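Local coordinates for alkaline phosphatase (Thermus thermophilus, PDB 7KWD), which probably hydrolyses phosphate monoesters as a homodimeric alkaline phosphatase that carries zinc and magnesium ions at its active site, at residues 37-42 with 307-312. Sequence-based numbering, arbitrary orientation.
Sequences RYRNLI and NPDTLL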
loop_
_atom_site.group_PDB
_atom_site.type_symbol
_atom_site.label_atom_id
_atom_site.label_comp_id
_atom_site.label_asym_id
_atom_site.label_seq_id
_atom_site.Cartn_x
_atom_site.Cartn_y
_atom_site.Cartn_z
ATOM N N ARG A 37 30.044 2.153 9.178
ATOM C CA ARG A 37 30.518 0.782 9.058
ATOM C C ARG A 37 30.147 0.018 10.320
ATOM O O ARG A 37 29.936 0.609 11.377
ATOM C CB ARG A 37 31.995 0.734 8.820
ATOM C CG ARG A 37 32.387 1.257 7.458
ATOM C CD ARG A 37 33.733 1.945 7.564
ATOM N NE ARG A 37 34.080 2.857 6.469
ATOM C CZ ARG A 37 35.088 2.658 5.619
ATOM N NH1 ARG A 37 35.820 1.552 5.696
ATOM N NH2 ARG A 37 35.351 3.550 4.684
ATOM N N TYR A 38 30.024 -1.302 10.173
ATOM C CA TYR A 38 29.515 -2.164 11.212
ATOM C C TYR A 38 30.281 -3.469 11.153
ATOM O O TYR A 38 30.875 -3.806 10.129
ATOM C CB TYR A 38 28.006 -2.420 11.037
ATOM C CG TYR A 38 27.180 -1.168 11.103
ATOM C CD1 TYR A 38 26.699 -0.690 12.307
ATOM C CD2 TYR A 38 26.873 -0.472 9.946
ATOM C CE1 TYR A 38 25.919 0.468 12.350
ATOM C CE2 TYR A 38 26.123 0.680 9.974
ATOM C CZ TYR A 38 25.646 1.151 11.169
ATOM O OH TYR A 38 24.896 2.295 11.183
ATOM N N ARG A 39 30.262 -4.191 12.279
ATOM C CA ARG A 39 30.804 -5.538 12.349
ATOM C C ARG A 39 29.738 -6.614 12.192
ATOM O O ARG A 39 30.043 -7.705 11.706
ATOM C CB ARG A 39 31.541 -5.786 13.682
ATOM C CG ARG A 39 32.627 -6.903 13.557
ATOM C CD ARG A 39 33.338 -7.271 14.888
ATOM N NE ARG A 39 32.358 -7.378 15.949
ATOM C CZ ARG A 39 32.220 -8.407 16.778
ATOM N NH1 ARG A 39 33.040 -9.450 16.707
ATOM N NH2 ARG A 39 31.238 -8.366 17.690
ATOM N N ASN A 40 28.506 -6.336 12.613
ATOM C CA ASN A 40 27.428 -7.317 12.598
ATOM C C ASN A 40 26.238 -6.749 11.832
ATOM O O ASN A 40 26.005 -5.543 11.817
ATOM C CB ASN A 40 26.983 -7.702 14.008
ATOM C CG ASN A 40 28.129 -8.157 14.879
ATOM O OD1 ASN A 40 28.950 -8.985 14.477
ATOM N ND2 ASN A 40 28.196 -7.619 16.080
ATOM N N LEU A 41 25.473 -7.648 11.217
ATOM C CA LEU A 41 24.347 -7.277 10.367
ATOM C C LEU A 41 23.217 -8.232 10.683
ATOM O O LEU A 41 23.393 -9.451 10.599
ATOM C CB LEU A 41 24.716 -7.383 8.887
ATOM C CG LEU A 41 23.597 -7.140 7.883
ATOM C CD1 LEU A 41 23.169 -5.688 7.923
ATOM C CD2 LEU A 41 24.088 -7.526 6.497
ATOM N N ILE A 42 22.061 -7.681 11.008
ATOM C CA ILE A 42 20.828 -8.452 11.158
ATOM C C ILE A 42 19.878 -7.964 10.087
ATOM O O ILE A 42 19.680 -6.746 9.949
ATOM C CB ILE A 42 20.202 -8.282 12.557
ATOM C CG1 ILE A 42 21.238 -8.601 13.634
ATOM C CG2 ILE A 42 18.993 -9.175 12.683
ATOM C CD1 ILE A 42 20.813 -8.295 15.037
ATOM N N ASN A 307 24.639 -3.128 21.341
ATOM C CA ASN A 307 25.724 -3.515 20.429
ATOM C C ASN A 307 25.796 -2.566 19.246
ATOM O O ASN A 307 25.356 -2.880 18.137
ATOM C CB ASN A 307 25.523 -4.947 19.934
ATOM C CG ASN A 307 25.756 -5.963 21.014
ATOM O OD1 ASN A 307 26.875 -6.405 21.222
ATOM N ND2 ASN A 307 24.703 -6.333 21.708
ATOM N N PRO A 308 26.361 -1.378 19.448
ATOM C CA PRO A 308 26.393 -0.386 18.364
ATOM C C PRO A 308 27.228 -0.780 17.169
ATOM O O PRO A 308 27.123 -0.107 16.129
ATOM C CB PRO A 308 26.961 0.862 19.049
ATOM C CG PRO A 308 27.497 0.393 20.366
ATOM C CD PRO A 308 26.742 -0.798 20.751
ATOM N N ASP A 309 28.037 -1.845 17.242
ATOM C CA ASP A 309 28.711 -2.318 16.031
ATOM C C ASP A 309 27.765 -3.108 15.107
ATOM O O ASP A 309 28.228 -3.676 14.110
ATOM C CB ASP A 309 29.940 -3.161 16.403
ATOM C CG ASP A 309 29.581 -4.430 17.171
ATOM O OD1 ASP A 309 28.378 -4.648 17.481
ATOM O OD2 ASP A 309 30.503 -5.215 17.449
ATOM N N THR A 310 26.459 -3.084 15.370
ATOM C CA THR A 310 25.492 -3.946 14.687
ATOM C C THR A 310 24.446 -3.107 13.976
ATOM O O THR A 310 23.832 -2.227 14.596
ATOM C CB THR A 310 24.779 -4.863 15.681
ATOM O OG1 THR A 310 25.744 -5.641 16.397
ATOM C CG2 THR A 310 23.774 -5.764 14.958
ATOM N N LEU A 311 24.220 -3.411 12.698
ATOM C CA LEU A 311 23.170 -2.765 11.922
ATOM C C LEU A 311 21.964 -3.687 11.790
ATOM O O LEU A 311 22.116 -4.867 11.464
ATOM C CB LEU A 311 23.679 -2.374 10.537
ATOM C CG LEU A 311 22.560 -1.877 9.613
ATOM C CD1 LEU A 311 22.032 -0.539 10.120
ATOM C CD2 LEU A 311 23.054 -1.724 8.195
ATOM N N LEU A 312 20.769 -3.142 12.007
ATOM C CA LEU A 312 19.536 -3.874 11.807
ATOM C C LEU A 312 18.813 -3.285 10.608
ATOM O O LEU A 312 18.495 -2.088 10.586
ATOM C CB LEU A 312 18.640 -3.841 13.051
ATOM C CG LEU A 312 17.212 -4.290 12.799
ATOM C CD1 LEU A 312 17.163 -5.751 12.349
ATOM C CD2 LEU A 312 16.390 -4.038 14.025
#
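Tyr38 lays its ring against Leu311 where the parallel strands starting at Asn40 and Thr310 come together in the alkaline phosphatase fold. From the backbone outward, Tyr38 CB sits 3.3 Å from Asp309 O; CG, held anti to the carbonyl carbon (chi1 -61°), meets Leu311 CB; CD1 skirts Leu311 N and the carbonyl carbon of Thr310; CE1 reaches Pro308 O. Leu311 CB stands over the ring centre, 3.7 Å from the Tyr38 centroid, a CH-pi contact, and Leu311 CD1 brushes CZ. The tip, OH, hydrogen-bonds Gln445 O, while Ala467 of helix 459-468 adds to the packing around the ring.

Beside the ring, Asp309 O accepts from two successive amides, Arg39 N at 2.8 Å and Asn40 N at 3.1 Å. The ladder continues with Leu311 N to Asn40 O and an almost straight bond from Ile42 N to Leu311 O (2.9 Å, 175° at the hydrogen). Asp309 is the third residue of the type I turn Asn307 to Thr310, which leads from helix 283-306 into the strand. Its OD2 takes both Arg39 NE and NH2, each at 3.2 Å and from the same face of the carboxylate, in a side-on salt bridge; OD1 accepts from Thr310 OG1. Asn40 OD1 turns to Phe265 N on the neighbouring strand. Past Asn40, Ile42 CD1 packs on Thr310 CG2 at 3.9 Å.

Asp309 thus joins the start of strand 40-46 through both its backbone oxygen and its carboxylate; the arginine and the threonine hydroxyl would be expected to stabilise that carboxylate as an anion.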